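Local coordinates for homoserine O-acetyltransferase (Bacillus anthracis str. 'Ames Ancestor', PDB 3I1I) that transfers an acetyl group, in this family from acetyl-CoA, to the hydroxyl of L-homoserine, an early step of methionine biosynthesis, using an alpha/beta hydrolase fold, at the interface of chains A and B. Residues are numbered along the deposited sequence; one frame, centred on the assembly and turned at random. Chains: chain A/B, Homoserine O-acetyltransferase.

Contact 1: the interface of chains A and B. Residues chain A 251-255; chain B 126, 282, 285.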
loop_
_atom_site.group_PDB
_atom_site.type_symbol
_atom_site.label_atom_id
_atom_site.label_comp_id
_atom_site.label_asym_id
_atom_site.label_seq_id
_atom_site.Cartn_x
_atom_site.Cartn_y
_atom_site.Cartn_z
ATOM N N TYR A 251 -4.664 20.208 8.389
ATOM C CA TYR A 251 -5.358 20.005 9.662
ATOM C C TYR A 251 -6.853 20.285 9.567
ATOM O O TYR A 251 -7.573 20.169 10.561
ATOM C CB TYR A 251 -4.739 20.902 10.758
ATOM C CG TYR A 251 -3.399 20.424 11.190
ATOM C CD1 TYR A 251 -3.244 19.655 12.343
ATOM C CD2 TYR A 251 -2.283 20.642 10.403
ATOM C CE1 TYR A 251 -2.000 19.172 12.725
ATOM C CE2 TYR A 251 -1.042 20.146 10.761
ATOM C CZ TYR A 251 -0.903 19.430 11.923
ATOM O OH TYR A 251 0.335 18.955 12.260
ATOM N N GLU A 252 -7.324 20.617 8.370
ATOM C CA GLU A 252 -8.677 21.117 8.221
ATOM C C GLU A 252 -9.583 20.169 7.471
ATOM O O GLU A 252 -10.768 20.169 7.705
ATOM C CB GLU A 252 -8.629 22.502 7.561
ATOM C CG GLU A 252 -8.026 23.551 8.521
ATOM C CD GLU A 252 -7.918 24.959 7.939
ATOM O OE1 GLU A 252 -8.310 25.199 6.764
ATOM O OE2 GLU A 252 -7.429 25.844 8.678
ATOM N N LYS A 253 -9.033 19.359 6.584
ATOM C CA LYS A 253 -9.829 18.391 5.820
ATOM C C LYS A 253 -9.048 17.111 5.665
ATOM O O LYS A 253 -7.806 17.132 5.522
ATOM C CB LYS A 253 -10.148 18.927 4.432
ATOM C CG LYS A 253 -10.877 20.275 4.416
ATOM C CD LYS A 253 -11.580 20.439 3.092
ATOM C CE LYS A 253 -12.121 21.844 2.899
ATOM N NZ LYS A 253 -11.022 22.779 2.473
ATOM N N VAL A 254 -9.748 15.988 5.683
ATOM C CA VAL A 254 -9.049 14.742 5.527
ATOM C C VAL A 254 -8.240 14.808 4.239
ATOM O O VAL A 254 -7.090 14.392 4.222
ATOM C CB VAL A 254 -9.971 13.545 5.541
ATOM C CG1 VAL A 254 -9.190 12.254 5.209
ATOM C CG2 VAL A 254 -10.630 13.435 6.929
ATOM N N SER A 255 -8.810 15.408 3.194
ATOM C CA SER A 255 -8.209 15.361 1.854
ATOM C C SER A 255 -7.154 16.425 1.581
ATOM O O SER A 255 -6.535 16.421 0.539
ATOM C CB SER A 255 -9.308 15.400 0.775
ATOM O OG SER A 255 -10.115 16.549 0.983
ATOM N N VAL B 126 -11.582 16.705 11.154
ATOM C CA VAL B 126 -10.255 16.212 11.374
ATOM C C VAL B 126 -9.890 16.431 12.825
ATOM O O VAL B 126 -10.100 17.567 13.374
ATOM C CB VAL B 126 -9.257 16.939 10.477
ATOM C CG1 VAL B 126 -7.831 16.545 10.853
ATOM C CG2 VAL B 126 -9.596 16.647 8.977
ATOM N N TYR B 282 -9.626 8.445 9.572
ATOM C CA TYR B 282 -9.460 9.631 10.445
ATOM C C TYR B 282 -8.314 9.443 11.426
ATOM O O TYR B 282 -7.518 10.376 11.647
ATOM C CB TYR B 282 -10.731 9.964 11.208
ATOM C CG TYR B 282 -11.663 10.840 10.430
ATOM C CD1 TYR B 282 -12.545 10.300 9.525
ATOM C CD2 TYR B 282 -11.661 12.226 10.584
ATOM C CE1 TYR B 282 -13.395 11.100 8.790
ATOM C CE2 TYR B 282 -12.530 13.027 9.851
ATOM C CZ TYR B 282 -13.385 12.446 8.958
ATOM O OH TYR B 282 -14.256 13.177 8.201
ATOM N N LYS B 285 -5.169 9.650 9.572
ATOM C CA LYS B 285 -4.943 11.089 9.386
ATOM C C LYS B 285 -4.323 11.760 10.638
ATOM O O LYS B 285 -3.381 12.553 10.543
ATOM C CB LYS B 285 -6.248 11.779 9.010
ATOM C CG LYS B 285 -6.101 13.283 8.711
ATOM C CD LYS B 285 -5.495 13.592 7.328
ATOM C CE LYS B 285 -5.426 15.111 7.157
ATOM N NZ LYS B 285 -5.378 15.666 5.761
HETATM O O HOH W 1 -12.359 18.857 9.290
#

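Contact 2: the interface of chains A and B. Residues chain A 256-258, 260-261; chain B 189, 194, 285, 288.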
loop_
_atom_site.group_PDB
_atom_site.type_symbol
_atom_site.label_atom_id
_atom_site.label_comp_id
_atom_site.label_asym_id
_atom_site.label_seq_id
_atom_site.Cartn_x
_atom_site.Cartn_y
_atom_site.Cartn_z
ATOM N N SER A 256 -6.891 17.315 2.512
ATOM C CA SER A 256 -5.813 18.259 2.274
ATOM C C SER A 256 -4.448 17.636 2.523
ATOM O O SER A 256 -4.143 17.191 3.612
ATOM C CB SER A 256 -6.004 19.498 3.127
ATOM O OG SER A 256 -7.096 20.252 2.630
ATOM N N LEU A 257 -3.603 17.638 1.500
ATOM C CA LEU A 257 -2.294 17.007 1.619
ATOM C C LEU A 257 -1.294 17.918 2.311
ATOM O O LEU A 257 -1.347 19.150 2.177
ATOM C CB LEU A 257 -1.783 16.620 0.240
ATOM C CG LEU A 257 -2.704 15.709 -0.577
ATOM C CD1 LEU A 257 -2.183 15.629 -2.006
ATOM C CD2 LEU A 257 -2.815 14.289 0.041
ATOM N N THR A 258 -0.389 17.310 3.066
ATOM C CA THR A 258 0.789 17.997 3.593
ATOM C C THR A 258 1.740 18.292 2.447
ATOM O O THR A 258 1.599 17.772 1.321
ATOM C CB THR A 258 1.561 17.126 4.650
ATOM O OG1 THR A 258 2.061 15.920 4.031
ATOM C CG2 THR A 258 0.698 16.821 5.848
ATOM N N PHE A 260 4.877 17.458 2.270
ATOM C CA PHE A 260 5.657 16.262 1.913
ATOM C C PHE A 260 4.842 15.321 1.040
ATOM O O PHE A 260 5.389 14.791 0.065
ATOM C CB PHE A 260 6.335 15.553 3.096
ATOM C CG PHE A 260 5.403 15.042 4.148
ATOM C CD1 PHE A 260 4.825 13.803 4.031
ATOM C CD2 PHE A 260 5.158 15.795 5.305
ATOM C CE1 PHE A 260 3.941 13.316 5.041
ATOM C CE2 PHE A 260 4.280 15.344 6.309
ATOM C CZ PHE A 260 3.685 14.082 6.179
ATOM N N GLU A 261 3.531 15.188 1.310
ATOM C CA GLU A 261 2.697 14.348 0.466
ATOM C C GLU A 261 2.654 14.871 -0.974
ATOM O O GLU A 261 2.696 14.074 -1.929
ATOM C CB GLU A 261 1.288 14.224 1.020
ATOM C CG GLU A 261 1.144 13.291 2.219
ATOM C CD GLU A 261 -0.243 13.361 2.849
ATOM O OE1 GLU A 261 -0.601 14.409 3.443
ATOM O OE2 GLU A 261 -0.971 12.348 2.743
ATOM N N SER B 189 4.451 8.253 7.701
ATOM C CA SER B 189 3.302 9.071 7.346
ATOM C C SER B 189 2.802 8.780 5.946
ATOM O O SER B 189 1.579 8.777 5.702
ATOM C CB SER B 189 3.647 10.554 7.492
ATOM O OG SER B 189 4.071 10.847 8.817
ATOM N N GLN B 194 -0.783 7.733 4.617
ATOM C CA GLN B 194 -1.312 8.174 3.319
ATOM C C GLN B 194 -1.757 6.977 2.465
ATOM O O GLN B 194 -2.889 6.942 1.970
ATOM C CB GLN B 194 -0.271 8.968 2.521
ATOM C CG GLN B 194 -0.825 9.488 1.217
ATOM C CD GLN B 194 0.159 10.218 0.329
ATOM O OE1 GLN B 194 1.353 10.311 0.630
ATOM N NE2 GLN B 194 -0.343 10.740 -0.802
ATOM N N LYS B 285 -5.169 9.650 9.572
ATOM C CA LYS B 285 -4.943 11.089 9.386
ATOM C C LYS B 285 -4.323 11.760 10.638
ATOM O O LYS B 285 -3.381 12.553 10.543
ATOM C CB LYS B 285 -6.248 11.779 9.010
ATOM C CG LYS B 285 -6.101 13.283 8.711
ATOM C CD LYS B 285 -5.495 13.592 7.328
ATOM C CE LYS B 285 -5.426 15.111 7.157
ATOM N NZ LYS B 285 -5.378 15.666 5.761
ATOM N N LEU B 288 -0.685 10.742 10.787
ATOM C CA LEU B 288 0.111 11.443 9.780
ATOM C C LEU B 288 0.311 12.944 10.112
ATOM O O LEU B 288 1.353 13.518 9.798
ATOM C CB LEU B 288 -0.548 11.236 8.429
ATOM C CG LEU B 288 -0.430 12.063 7.176
ATOM C CD1 LEU B 288 -1.365 11.330 6.209
ATOM C CD2 LEU B 288 -0.879 13.500 7.376
HETATM O O HOH W 2 3.066 11.092 -1.355
HETATM O O HOH W 3 -2.981 14.755 4.775
#

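Contact 1: the interface of chains A and B
A:Val254 and B:Tyr282 meet at the apolar centre of this patch, their side chains crossing at about a right angle. The CG2 methyl of A:Val254 sits over one face of the phenol, 3.8 Å from the centroid of the B:Tyr282 ring, in a CH-pi contact. CG2 of A:Val254 is displaced toward the rim, 3.5 Å from CE2 of B:Tyr282. The valine torsion accounts for this choice of branch: CG1 is anti to the backbone N (chi1 173°), which leaves CG2 beside that N and turned to the ring.

B:Val126 packs against the backbone of the same loop. Its CG2 lies 3.6 Å from CA of A:Lys253 and also touches the amide N of A:Val254, while CB and CG1 rest near the carbonyl oxygen of A:Tyr251. A:Val254 and B:Val126 each have about 50 Å² of surface hidden by the partner chain, more than the other residues of the patch.

Farther out, B:Lys285 reaches from helix 277-289 along a chain bent at chi2 (77°), its CE passing 4.0 Å from CA of A:Val254. The terminal amine then hydrogen-bonds to two successive peptide carbonyls. NZ of B:Lys285 meets O of A:Lys253 at 2.8 Å, in the carbonyl plane. NZ of B:Lys285 meets O of A:Val254 at 2.6 Å. This second bond comes from above the carbonyl plane, 54° out of it, and is not directed along a lone pair.

At the other rim, water 1 joins O of A:Glu252, 2.6 Å from the water oxygen, to the backbone N of B:Val126. The polar part of the patch appears to depend on the backbone course of residues 252-254, the apolar part on the A:Val254 side chain. The patch joins that loop to helix 277-289 and to the B:Val126 loop of the partner, and may help hold chains A and B together within the two-fold interface.

Contact 2: the interface of chains A and B
A:Glu261 faces B:Gln194 and B:Leu288 with a carboxylate whose OE1 is gripped by two groups of A:Thr258 and by a water. The backbone N of A:Thr258 donates to OE1 of A:Glu261 over 2.9 Å, nearly straight at 171°, and the threonine hydroxyl OG1 donates to the same oxygen. Both approach on the anti side, somewhat out of the carboxylate plane. In return, N of A:Glu261 donates to OG1 of A:Thr258, a reciprocal pattern typical of a capping box at the start of helix 259-270. These bonds should limit rotation of the carboxylate.

Water 3 adds to the grip, 2.7 Å from OE1 of A:Glu261, and also bonds to O of A:Ser256 and NZ of B:Lys285. NZ of B:Lys285 also hydrogen-bonds directly to O of A:Ser256 at 2.9 Å. NZ of B:Lys285 lies 5.5 Å from OE1 of A:Glu261, too far for a salt bridge, and if charged may favour the ionised carboxylate.

Across the interface, A:Glu261 and B:Gln194 approach head-on, with carboxylate and amide planes 88° apart. CG of A:Glu261 packs 3.7 Å from CD of B:Gln194, and OE2 lies against the aliphatic CB and CG of the glutamine. B:Gln194 reaches this place with CG anti to its own backbone N (chi1 -177°) and the chain extended. Water 2 links its amide oxygen OE1 to the backbone O of A:Glu261.

B:Leu288 presents its CD1 to the carboxylate and its CD2 to the methyl of A:Thr258, the leucine and threonine running antiparallel alongside one another. At the far edge, CB of B:Ser189 lies 3.7 Å from CE1 of A:Phe260, whose ring carries OG1 of A:Thr258 over the centre of one face.

The C-alpha centres of contact 1 and contact 2 are about 9 Å apart, and B:Lys285 belongs to both. On chain A they follow one continuous stretch, from the 3-10 helix 249-251 through the loop into helix 259-270. On chain B both draw on helix 277-289; contact 1 adds B:Val126 and contact 2 adds helix 186-202. The shared lysine bonds to loop carbonyls in both contacts and, through water 3, may link them to the start of helix 259-270. Two-fold symmetry gives four such patches in the A/B pair of the four-copy deposited assembly, although the coordinates alone do not establish its state in solution.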